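Long-range contacts in pyocin S5 (Pseudomonas aeruginosa PAO1, PDB 6THK), which is a bacteriocin imported into Pseudomonas aeruginosa that probably depolarises the cytoplasmic membrane by forming channels: residues A[340-345]-A[492-497]; A[351-356]-A[450-455]; A[392-397]-A[463-468]. The protein carries 1 engineered substitution. One frame throughout, in Å; residues are numbered along the deposited sequence.

Contact 1: A[340-345]-A[492-497]; sequences ARTSEM and NNLVIS
Ser-497, whose backbone N bonds to Asn-493 O at 2.8 Å within helix 485-498, turns its CH2-OH group toward the guanidinium of Arg-341. The two segments belong to an antiparallel helix pair in the helical bundle of the colicin pore-forming domain. Helix 340-353, which enters the bundle directly after the long helix 272-338, runs against helix 485-498 at 158°, with the segment axes 11.0 Å apart at their closest. At that spacing the contact is made mainly by side chains. Arg-341 spans it with an extended chain: CG lies anti to the backbone N (chi1 -164°), and the chain stays stretched as far as NE. Its NH1 stops 2.7 Å from Ser-497 OG, but the angle is too poor for a hydrogen bond, and the hydroxyl lies oblique to the guanidinium plane. NH2 lies near CB of Asn-493, at 4.1 Å. Leu-494 packs on the chain behind this polar tip, and the two side chains pass each other in opposite directions. Its CD1 lies over one face of the guanidinium, 3.7 Å from Arg-341 NE, and also touches the CD and CG methylenes. The other branch of the leucine turns inward: CD2 meets CB of Met-345 at 3.7 Å and packs against CA of Thr-342. Leu-494 thus has one methyl against an exposed charged side chain and the other among buried residues. Helix 468-481 covers this inner side, where Ile-469 and Phe-472 touch Thr-342, and Met-476 touches Met-345. The methionine chain bends at chi2 (56°), which carries SD away from the leucine after CG has passed 3.8 Å from Leu-494 CD2.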
ATOM      1  N   ALA A 340      35.925   8.047  55.156  1.00 48.72           N
ATOM      2  CA  ALA A 340      34.975   9.147  54.919  1.00 47.37           C
ATOM      3  C   ALA A 340      35.584  10.431  54.340  1.00 47.38           C
ATOM      4  O   ALA A 340      35.040  10.955  53.368  1.00 47.06           O
ATOM      5  CB  ALA A 340      34.212   9.466  56.193  1.00 48.17           C
ATOM      6  N   ARG A 341      36.695  10.914  54.915  1.00 41.86           N
ATOM      7  CA  ARG A 341      37.369  12.150  54.498  1.00 41.56           C
ATOM      8  C   ARG A 341      37.918  12.132  53.046  1.00 45.75           C
ATOM      9  O   ARG A 341      37.870  13.172  52.377  1.00 46.15           O
ATOM     10  CB  ARG A 341      38.480  12.519  55.492  1.00 40.29           C
ATOM     11  CG  ARG A 341      38.943  13.966  55.351  1.00 43.82           C
ATOM     12  CD  ARG A 341      40.096  14.316  56.244  1.00 48.72           C
ATOM     13  NE  ARG A 341      40.636  15.610  55.841  1.00 64.44           N
ATOM     14  CZ  ARG A 341      41.618  16.248  56.465  1.00 84.46           C
ATOM     15  NH1 ARG A 341      42.178  15.713  57.548  1.00 81.99           N
ATOM     16  NH2 ARG A 341      42.043  17.427  56.024  1.00 65.04           N
ATOM     17  N   THR A 342      38.470  10.979  52.583  1.00 40.22           N
ATOM     18  CA  THR A 342      38.997  10.858  51.218  1.00 38.84           C
ATOM     19  C   THR A 342      37.846  10.902  50.212  1.00 42.39           C
ATOM     20  O   THR A 342      37.920  11.638  49.224  1.00 40.87           O
ATOM     21  CB  THR A 342      39.935   9.648  51.075  1.00 44.87           C
ATOM     22  OG1 THR A 342      40.933   9.718  52.106  1.00 45.97           O
ATOM     23  CG2 THR A 342      40.646   9.626  49.716  1.00 43.48           C
ATOM     24  N   SER A 343      36.754  10.172  50.516  1.00 39.83           N
ATOM     25  CA  SER A 343      35.528  10.125  49.710  1.00 39.55           C
ATOM     26  C   SER A 343      34.825  11.479  49.610  1.00 44.24           C
ATOM     27  O   SER A 343      34.278  11.823  48.552  1.00 43.37           O
ATOM     28  CB  SER A 343      34.566   9.095  50.273  1.00 41.07           C
ATOM     29  OG  SER A 343      33.683   8.736  49.230  1.00 46.51           O
ATOM     30  N   GLU A 344      34.818  12.229  50.716  1.00 40.98           N
ATOM     31  CA  GLU A 344      34.246  13.569  50.763  1.00 41.73           C
ATOM     32  C   GLU A 344      35.135  14.485  49.904  1.00 45.37           C
ATOM     33  O   GLU A 344      34.623  15.332  49.191  1.00 45.43           O
ATOM     34  CB  GLU A 344      34.159  14.057  52.233  1.00 43.60           C
ATOM     35  CG  GLU A 344      33.637  15.478  52.439  1.00 62.61           C
ATOM     36  CD  GLU A 344      32.283  15.854  51.846  1.00 97.09           C
ATOM     37  OE1 GLU A 344      31.376  14.988  51.792  1.00 99.75           O
ATOM     38  OE2 GLU A 344      32.121  17.040  51.472  1.00 92.60           O
ATOM     39  N   MET A 345      36.458  14.289  49.950  1.00 43.48           N
ATOM     40  CA  MET A 345      37.390  15.072  49.126  1.00 43.21           C
ATOM     41  C   MET A 345      37.193  14.753  47.623  1.00 43.94           C
ATOM     42  O   MET A 345      37.192  15.676  46.818  1.00 42.09           O
ATOM     43  CB  MET A 345      38.843  14.889  49.576  1.00 45.31           C
ATOM     44  CG  MET A 345      39.835  15.774  48.824  1.00 49.47           C
ATOM     45  SD  MET A 345      39.407  17.518  48.949  1.00 54.84           S
ATOM     46  CE  MET A 345      39.486  18.004  47.206  1.00 52.01           C
ATOM     47  N   ASN A 492      45.340  19.513  49.253  1.00 42.28           N
ATOM     48  CA  ASN A 492      46.642  19.747  49.852  1.00 42.83           C
ATOM     49  C   ASN A 492      46.592  19.490  51.368  1.00 49.61           C
ATOM     50  O   ASN A 492      47.513  18.874  51.900  1.00 50.85           O
ATOM     51  CB  ASN A 492      47.156  21.161  49.505  1.00 47.37           C
ATOM     52  CG  ASN A 492      48.444  21.560  50.178  1.00 91.24           C
ATOM     53  OD1 ASN A 492      48.478  22.471  51.018  1.00 89.80           O
ATOM     54  ND2 ASN A 492      49.534  20.891  49.827  1.00 89.80           N
ATOM     55  N   ASN A 493      45.489  19.897  52.049  1.00 47.16           N
ATOM     56  CA  ASN A 493      45.283  19.654  53.482  1.00 46.70           C
ATOM     57  C   ASN A 493      45.192  18.160  53.736  1.00 49.02           C
ATOM     58  O   ASN A 493      45.905  17.670  54.603  1.00 49.17           O
ATOM     59  CB  ASN A 493      44.026  20.342  53.988  1.00 49.98           C
ATOM     60  CG  ASN A 493      44.067  21.854  53.993  1.00 78.18           C
ATOM     61  OD1 ASN A 493      43.016  22.507  54.075  1.00 80.75           O
ATOM     62  ND2 ASN A 493      45.262  22.457  53.922  1.00 61.21           N
ATOM     63  N   LEU A 494      44.393  17.428  52.931  1.00 42.89           N
ATOM     64  CA  LEU A 494      44.265  15.970  53.047  1.00 41.72           C
ATOM     65  C   LEU A 494      45.611  15.244  52.896  1.00 49.13           C
ATOM     66  O   LEU A 494      45.868  14.337  53.673  1.00 48.74           O
ATOM     67  CB  LEU A 494      43.236  15.418  52.064  1.00 40.41           C
ATOM     68  CG  LEU A 494      42.938  13.909  52.090  1.00 43.14           C
ATOM     69  CD1 LEU A 494      42.364  13.456  53.444  1.00 42.00           C
ATOM     70  CD2 LEU A 494      41.997  13.532  50.944  1.00 41.41           C
ATOM     71  N   VAL A 495      46.463  15.647  51.922  1.00 47.11           N
ATOM     72  CA  VAL A 495      47.793  15.042  51.710  1.00 47.60           C
ATOM     73  C   VAL A 495      48.612  15.179  53.007  1.00 52.79           C
ATOM     74  O   VAL A 495      49.039  14.173  53.559  1.00 51.33           O
ATOM     75  CB  VAL A 495      48.547  15.657  50.498  1.00 51.03           C
ATOM     76  CG1 VAL A 495      49.975  15.135  50.408  1.00 50.57           C
ATOM     77  CG2 VAL A 495      47.805  15.394  49.192  1.00 50.75           C
ATOM     78  N   ILE A 496      48.723  16.397  53.512  1.00 51.26           N
ATOM     79  CA  ILE A 496      49.489  16.669  54.712  1.00 52.23           C
ATOM     80  C   ILE A 496      48.930  15.917  55.902  1.00 55.09           C
ATOM     81  O   ILE A 496      49.669  15.415  56.732  1.00 54.34           O
ATOM     82  CB  ILE A 496      49.500  18.168  55.022  1.00 56.21           C
ATOM     83  CG1 ILE A 496      50.466  18.894  54.088  1.00 57.02           C
ATOM     84  CG2 ILE A 496      49.866  18.400  56.474  1.00 57.42           C
ATOM     85  CD1 ILE A 496      50.107  20.342  53.852  1.00 67.68           C
ATOM     86  N   SER A 497      47.607  15.901  55.989  1.00 51.42           N
ATOM     87  CA  SER A 497      46.888  15.224  57.053  1.00 51.72           C
ATOM     88  C   SER A 497      47.145  13.734  56.960  1.00 56.88           C
ATOM     89  O   SER A 497      47.238  13.050  57.966  1.00 58.51           O
ATOM     90  CB  SER A 497      45.391  15.537  56.959  1.00 54.41           C
ATOM     91  OG  SER A 497      44.578  14.440  57.332  1.00 67.85           O
TER

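Contact 2: A[351-356]-A[450-455]; sequences EGARGK and AASWLV
Lys-356 meets Ala-451 through its CB, which lies 4.1 Å from CB of Ala-451; beyond that atom the lysine leaves the facing segment. CG is anti to the carbonyl carbon (chi1 -72°), and CD and CE carry the extended chain back toward Gly-352. A bend at chi4 (63°) then brings NZ to Gly-352 O, which it grips at 2.8 Å, tilted somewhat from the carbonyl plane. The side chain thereby closes over the type II beta turn from Ala-353 to Lys-356, in which Gly-355 takes the positive phi of the third position. The turn brings the C-terminal end of helix 340-353 up to the first residues of helix 451-464, a helix that probably corresponds to the first arm of the hydrophobic hairpin of channel-forming colicins. The backbone of Lys-356 makes the direct link: Ala-451 N donates a hydrogen bond to Lys-356 O at 3.0 Å, nearly straight (175°), with the donor above the carbonyl plane. Water 1 ties the same corner together, donating to Lys-356 O at 2.7 Å and to Ala-353 O at 2.8 Å while accepting from Ser-452 N. Both carbonyl oxygens thus have two donors, since Ala-353 O also takes Lys-356 N across the turn. Beside these polar links, CB of Ala-353 points into the neighbouring helix and touches Val-455 CG2 at 3.7 Å and Ala-451 CB at 3.9 Å. Leu-349 and Ala-350, one turn earlier on helix 340-353, extend the apolar surface against Val-455.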
ATOM      1  N   GLU A 351      32.211  17.743  42.342  1.00 40.82           N
ATOM      2  CA  GLU A 351      31.180  18.788  42.405  1.00 41.49           C
ATOM      3  C   GLU A 351      31.730  20.178  42.067  1.00 45.09           C
ATOM      4  O   GLU A 351      31.053  20.961  41.395  1.00 45.13           O
ATOM      5  CB  GLU A 351      30.515  18.808  43.783  1.00 43.41           C
ATOM      6  CG  GLU A 351      29.340  19.768  43.895  1.00 57.75           C
ATOM      7  CD  GLU A 351      28.207  19.615  42.888  1.00 78.22           C
ATOM      8  OE1 GLU A 351      27.982  18.487  42.382  1.00 59.99           O
ATOM      9  OE2 GLU A 351      27.495  20.622  42.664  1.00 66.81           O
ATOM     10  N   GLY A 352      32.928  20.471  42.550  1.00 39.44           N
ATOM     11  CA  GLY A 352      33.591  21.744  42.306  1.00 39.11           C
ATOM     12  C   GLY A 352      34.076  21.932  40.883  1.00 42.48           C
ATOM     13  O   GLY A 352      34.436  23.049  40.512  1.00 41.87           O
ATOM     14  N   ALA A 353      34.114  20.838  40.082  1.00 39.87           N
ATOM     15  CA  ALA A 353      34.546  20.845  38.667  1.00 39.63           C
ATOM     16  C   ALA A 353      33.351  21.080  37.741  1.00 46.67           C
ATOM     17  O   ALA A 353      33.511  21.529  36.602  1.00 47.75           O
ATOM     18  CB  ALA A 353      35.215  19.524  38.320  1.00 39.69           C
ATOM     19  N   ARG A 354      32.150  20.757  38.231  1.00 44.20           N
ATOM     20  CA  ARG A 354      30.872  20.909  37.530  1.00 44.36           C
ATOM     21  C   ARG A 354      30.771  22.346  36.958  1.00 48.33           C
ATOM     22  O   ARG A 354      31.054  23.323  37.670  1.00 46.50           O
ATOM     23  CB  ARG A 354      29.731  20.593  38.521  1.00 44.54           C
ATOM     24  CG  ARG A 354      28.477  20.027  37.896  1.00 63.95           C
ATOM     25  CD  ARG A 354      27.570  19.285  38.883  1.00 69.89           C
ATOM     26  NE  ARG A 354      27.962  17.880  39.035  1.00 80.75           N
ATOM     27  CZ  ARG A 354      27.584  16.889  38.229  1.00 98.35           C
ATOM     28  NH1 ARG A 354      26.779  17.129  37.201  1.00 86.91           N
ATOM     29  NH2 ARG A 354      28.014  15.651  38.441  1.00 86.75           N
ATOM     30  N   GLY A 355      30.513  22.433  35.653  1.00 45.36           N
ATOM     31  CA  GLY A 355      30.386  23.691  34.922  1.00 45.07           C
ATOM     32  C   GLY A 355      31.638  24.516  34.724  1.00 51.46           C
ATOM     33  O   GLY A 355      31.561  25.634  34.221  1.00 52.78           O
ATOM     34  N   LYS A 356      32.791  23.978  35.101  1.00 49.45           N
ATOM     35  CA  LYS A 356      34.078  24.651  34.958  1.00 49.79           C
ATOM     36  C   LYS A 356      34.891  24.005  33.823  1.00 54.22           C
ATOM     37  O   LYS A 356      34.591  22.879  33.408  1.00 51.43           O
ATOM     38  CB  LYS A 356      34.873  24.587  36.275  1.00 51.44           C
ATOM     39  CG  LYS A 356      34.359  25.472  37.423  1.00 45.11           C
ATOM     40  CD  LYS A 356      35.410  25.495  38.556  1.00 48.90           C
ATOM     41  CE  LYS A 356      35.026  26.338  39.753  1.00 55.75           C
ATOM     42  NZ  LYS A 356      33.805  25.824  40.439  1.00 69.13           N
ATOM     43  N   ALA A 450      36.282  20.054  29.599  1.00 43.26           N
ATOM     44  CA  ALA A 450      35.612  20.306  30.844  1.00 41.29           C
ATOM     45  C   ALA A 450      36.486  19.798  31.957  1.00 44.31           C
ATOM     46  O   ALA A 450      37.143  18.778  31.817  1.00 46.08           O
ATOM     47  CB  ALA A 450      34.273  19.605  30.862  1.00 41.42           C
ATOM     48  N   ALA A 451      36.424  20.470  33.099  1.00 37.95           N
ATOM     49  CA  ALA A 451      37.192  20.119  34.290  1.00 38.30           C
ATOM     50  C   ALA A 451      36.838  18.726  34.829  1.00 40.65           C
ATOM     51  O   ALA A 451      37.690  18.031  35.347  1.00 38.35           O
ATOM     52  CB  ALA A 451      37.048  21.184  35.361  1.00 38.82           C
ATOM     53  N   SER A 452      35.577  18.325  34.672  1.00 38.51           N
ATOM     54  CA  SER A 452      35.056  17.024  35.072  1.00 39.90           C
ATOM     55  C   SER A 452      35.771  15.859  34.368  1.00 44.83           C
ATOM     56  O   SER A 452      35.875  14.786  34.930  1.00 42.85           O
ATOM     57  CB  SER A 452      33.555  16.952  34.821  1.00 42.38           C
ATOM     58  OG  SER A 452      32.916  18.106  35.319  1.00 53.61           O
ATOM     59  N   TRP A 453      36.217  16.056  33.126  1.00 41.45           N
ATOM     60  CA  TRP A 453      36.968  15.033  32.415  1.00 41.66           C
ATOM     61  C   TRP A 453      38.267  14.712  33.164  1.00 42.43           C
ATOM     62  O   TRP A 453      38.644  13.556  33.270  1.00 40.15           O
ATOM     63  CB  TRP A 453      37.279  15.459  30.980  1.00 40.93           C
ATOM     64  CG  TRP A 453      37.895  14.358  30.209  1.00 41.99           C
ATOM     65  CD1 TRP A 453      37.318  13.176  29.883  1.00 44.99           C
ATOM     66  CD2 TRP A 453      39.223  14.310  29.696  1.00 41.90           C
ATOM     67  NE1 TRP A 453      38.196  12.397  29.188  1.00 44.70           N
ATOM     68  CE2 TRP A 453      39.375  13.073  29.056  1.00 46.03           C
ATOM     69  CE3 TRP A 453      40.296  15.198  29.704  1.00 43.30           C
ATOM     70  CZ2 TRP A 453      40.554  12.699  28.439  1.00 45.00           C
ATOM     71  CZ3 TRP A 453      41.461  14.821  29.093  1.00 44.71           C
ATOM     72  CH2 TRP A 453      41.583  13.587  28.466  1.00 45.09           C
ATOM     73  N   LEU A 454      38.936  15.737  33.691  1.00 39.65           N
ATOM     74  CA  LEU A 454      40.151  15.568  34.485  1.00 40.04           C
ATOM     75  C   LEU A 454      39.840  14.769  35.744  1.00 43.36           C
ATOM     76  O   LEU A 454      40.624  13.932  36.161  1.00 42.42           O
ATOM     77  CB  LEU A 454      40.707  16.913  34.918  1.00 40.37           C
ATOM     78  CG  LEU A 454      41.511  17.754  33.947  1.00 46.32           C
ATOM     79  CD1 LEU A 454      42.215  18.859  34.713  1.00 46.52           C
ATOM     80  CD2 LEU A 454      42.505  16.892  33.194  1.00 49.25           C
ATOM     81  N   VAL A 455      38.688  15.054  36.354  1.00 37.64           N
ATOM     82  CA  VAL A 455      38.223  14.354  37.544  1.00 35.70           C
ATOM     83  C   VAL A 455      37.989  12.884  37.219  1.00 38.05           C
ATOM     84  O   VAL A 455      38.284  12.022  38.024  1.00 38.21           O
ATOM     85  CB  VAL A 455      36.962  14.992  38.143  1.00 38.40           C
ATOM     86  CG1 VAL A 455      36.552  14.255  39.399  1.00 38.43           C
ATOM     87  CG2 VAL A 455      37.211  16.455  38.459  1.00 37.39           C
TER
HETATM   88  O   HOH W   1      33.407  20.512  33.992  1.00 39.02           O

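Contact 3: A[392-397]-A[463-468]; sequences DSLDKQ and TATPIG
The turn of what is probably the hydrophobic hairpin, residues 463-468 between helices 451-464 and 468-481, lies against the short connection from helix 381-392 to helix 396-409, with Ala-464 facing Asp-395 and Thr-465 facing Leu-394. The backbones are joined by one weak hydrogen bond, from Asp-395 N to Ala-464 O at 3.4 Å. CB of Asp-395 sits beside the same oxygen, and in return the methyl of Ala-464 points across to Asp-395 O, its CB 3.4 Å from that oxygen. Asp-395 is the N-cap of helix 396-409. Its CG lies anti to the backbone N (chi1 -178°), and OD1 accepts a hydrogen bond from Met-398 N, so its carboxylate serves its own helix while its backbone N turns to the facing loop. In channel-forming colicins such a hairpin is the most hydrophobic part of the pore-forming bundle, and here 453-478 is predicted to be membrane-spanning; this contact lies at the surface, away from the annotated zinc sites. Leu-394 and Thr-465 cross obliquely, with CD1 of the leucine beside the hydroxyl. The modelled separation of Leu-394 CD1 and Thr-465 OG1, 3.0 Å, is very short for a carbon-oxygen contact, and the leucine's chi2 of 139° is off the usual staggered values, so its exact placement is doubtful. The hydroxyl itself is directed back to Thr-461 O, which it hydrogen-bonds. Next along the loop, Pro-466 is the centre of an inverse gamma turn closed by Ile-467 N on Thr-465 O at 2.8 Å. CD and CG of Pro-466 lie near Ser-393 OG, at 4.0 Å and 4.1 Å.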
ATOM      1  N   ASP A 392      53.419   2.598  37.444  1.00 67.92           N
ATOM      2  CA  ASP A 392      54.069   1.721  36.483  1.00 68.75           C
ATOM      3  C   ASP A 392      53.238   0.475  36.334  1.00 75.58           C
ATOM      4  O   ASP A 392      53.150  -0.063  35.263  1.00 76.77           O
ATOM      5  CB  ASP A 392      55.476   1.324  36.951  1.00 30.00           C
ATOM      6  CG  ASP A 392      56.574   2.196  36.371  1.00 30.00           C
ATOM      7  OD1 ASP A 392      56.247   3.205  35.731  1.00 30.00           O
ATOM      8  OD2 ASP A 392      57.771   1.888  36.566  1.00 30.00           O
ATOM      9  N   SER A 393      52.636   0.015  37.417  1.00 72.98           N
ATOM     10  CA  SER A 393      51.815  -1.187  37.413  1.00 73.76           C
ATOM     11  C   SER A 393      50.409  -0.978  36.855  1.00 79.02           C
ATOM     12  O   SER A 393      49.616  -1.903  36.799  1.00 79.20           O
ATOM     13  CB  SER A 393      51.704  -1.730  38.838  1.00 77.33           C
ATOM     14  OG  SER A 393      50.618  -2.619  38.978  1.00 84.81           O
ATOM     15  N   LEU A 394      50.115   0.257  36.491  1.00 75.14           N
ATOM     16  CA  LEU A 394      48.818   0.680  35.942  1.00 74.85           C
ATOM     17  C   LEU A 394      48.310  -0.144  34.781  1.00 77.55           C
ATOM     18  O   LEU A 394      48.992  -0.318  33.770  1.00 76.77           O
ATOM     19  CB  LEU A 394      48.811   2.169  35.557  1.00 74.81           C
ATOM     20  CG  LEU A 394      47.442   2.843  35.545  1.00 78.98           C
ATOM     21  CD1 LEU A 394      47.526   4.220  36.146  1.00 78.71           C
ATOM     22  CD2 LEU A 394      46.834   2.856  34.138  1.00 80.20           C
ATOM     23  N   ASP A 395      47.057  -0.564  34.922  1.00 73.52           N
ATOM     24  CA  ASP A 395      46.300  -1.364  33.975  1.00 73.42           C
ATOM     25  C   ASP A 395      45.534  -0.408  33.044  1.00 76.71           C
ATOM     26  O   ASP A 395      44.584   0.230  33.499  1.00 75.95           O
ATOM     27  CB  ASP A 395      45.340  -2.254  34.769  1.00 75.77           C
ATOM     28  CG  ASP A 395      44.525  -3.166  33.900  1.00 88.87           C
ATOM     29  OD1 ASP A 395      43.607  -2.669  33.233  1.00 88.93           O
ATOM     30  OD2 ASP A 395      44.835  -4.374  33.855  1.00 98.82           O
ATOM     31  N   LYS A 396      45.918  -0.339  31.749  1.00 73.31           N
ATOM     32  CA  LYS A 396      45.351   0.574  30.733  1.00 72.63           C
ATOM     33  C   LYS A 396      43.906   0.273  30.307  1.00 74.77           C
ATOM     34  O   LYS A 396      43.160   1.213  30.019  1.00 73.15           O
ATOM     35  CB  LYS A 396      46.250   0.626  29.488  1.00 75.41           C
ATOM     36  N   GLN A 397      43.531  -1.024  30.260  1.00 72.50           N
ATOM     37  CA  GLN A 397      42.206  -1.513  29.856  1.00 73.49           C
ATOM     38  C   GLN A 397      41.084  -1.108  30.841  1.00 78.56           C
ATOM     39  O   GLN A 397      40.105  -0.503  30.387  1.00 78.22           O
ATOM     40  CB  GLN A 397      42.235  -3.035  29.707  1.00 30.00           C
ATOM     41  N   THR A 463      40.839   3.244  40.305  1.00 42.19           N
ATOM     42  CA  THR A 463      40.188   1.954  40.016  1.00 42.92           C
ATOM     43  C   THR A 463      41.072   0.929  39.271  1.00 50.77           C
ATOM     44  O   THR A 463      40.743  -0.261  39.241  1.00 50.11           O
ATOM     45  CB  THR A 463      38.878   2.162  39.218  1.00 44.85           C
ATOM     46  OG1 THR A 463      39.227   2.528  37.883  1.00 40.77           O
ATOM     47  CG2 THR A 463      37.920   3.178  39.855  1.00 40.69           C
ATOM     48  N   ALA A 464      42.149   1.393  38.627  1.00 50.58           N
ATOM     49  CA  ALA A 464      43.020   0.533  37.822  1.00 51.31           C
ATOM     50  C   ALA A 464      44.443   0.393  38.366  1.00 57.35           C
ATOM     51  O   ALA A 464      45.238  -0.352  37.790  1.00 58.38           O
ATOM     52  CB  ALA A 464      43.068   1.080  36.403  1.00 51.97           C
ATOM     53  N   THR A 465      44.758   1.086  39.465  1.00 53.57           N
ATOM     54  CA  THR A 465      46.108   1.156  40.032  1.00 53.39           C
ATOM     55  C   THR A 465      46.132   0.887  41.558  1.00 56.85           C
ATOM     56  O   THR A 465      45.244   1.402  42.246  1.00 56.52           O
ATOM     57  CB  THR A 465      46.599   2.625  39.821  1.00 64.87           C
ATOM     58  OG1 THR A 465      46.129   3.126  38.584  1.00 72.61           O
ATOM     59  CG2 THR A 465      48.076   2.795  39.875  1.00 59.91           C
ATOM     60  N   PRO A 466      47.191   0.227  42.122  1.00 52.97           N
ATOM     61  CA  PRO A 466      47.311   0.112  43.593  1.00 52.46           C
ATOM     62  C   PRO A 466      47.948   1.400  44.159  1.00 54.12           C
ATOM     63  O   PRO A 466      48.956   1.379  44.901  1.00 52.23           O
ATOM     64  CB  PRO A 466      48.234  -1.116  43.789  1.00 54.63           C
ATOM     65  CG  PRO A 466      48.746  -1.480  42.401  1.00 59.09           C
ATOM     66  CD  PRO A 466      48.341  -0.401  41.449  1.00 55.04           C
ATOM     67  N   ILE A 467      47.330   2.547  43.806  1.00 49.38           N
ATOM     68  CA  ILE A 467      47.791   3.905  44.091  1.00 47.32           C
ATOM     69  C   ILE A 467      47.908   4.228  45.629  1.00 49.80           C
ATOM     70  O   ILE A 467      48.874   4.916  46.034  1.00 50.00           O
ATOM     71  CB  ILE A 467      46.969   4.978  43.302  1.00 49.01           C
ATOM     72  CG1 ILE A 467      47.664   6.331  43.365  1.00 49.96           C
ATOM     73  CG2 ILE A 467      45.477   5.071  43.689  1.00 45.55           C
ATOM     74  CD1 ILE A 467      47.701   6.988  42.216  1.00 61.93           C
ATOM     75  N   GLY A 468      46.995   3.707  46.434  1.00 43.26           N
ATOM     76  CA  GLY A 468      46.980   3.956  47.868  1.00 41.64           C
ATOM     77  C   GLY A 468      46.364   5.301  48.213  1.00 44.02           C
ATOM     78  O   GLY A 468      46.125   6.124  47.322  1.00 43.89           O
TER

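All three contacts lie in the pore-forming domain, their centres 18 to 22 Å apart, and none touches another. Contacts 1 and 2 share helix 340-353, contact 1 near its start and contact 2 at its end; contacts 2 and 3 likewise use the two ends of helix 451-464. Along the chain, contact 1 closes a loop that encloses the other two, whose segments alternate. Helix 340-353 therefore touches both helix 485-498 and the start of helix 451-464, while contact 3 lies at the far end of the probable hairpin's first helix. The zinc ion bound by His-371, Glu-485 and Glu-489 lies about 9 Å from the side chain of Asn-493 in contact 1.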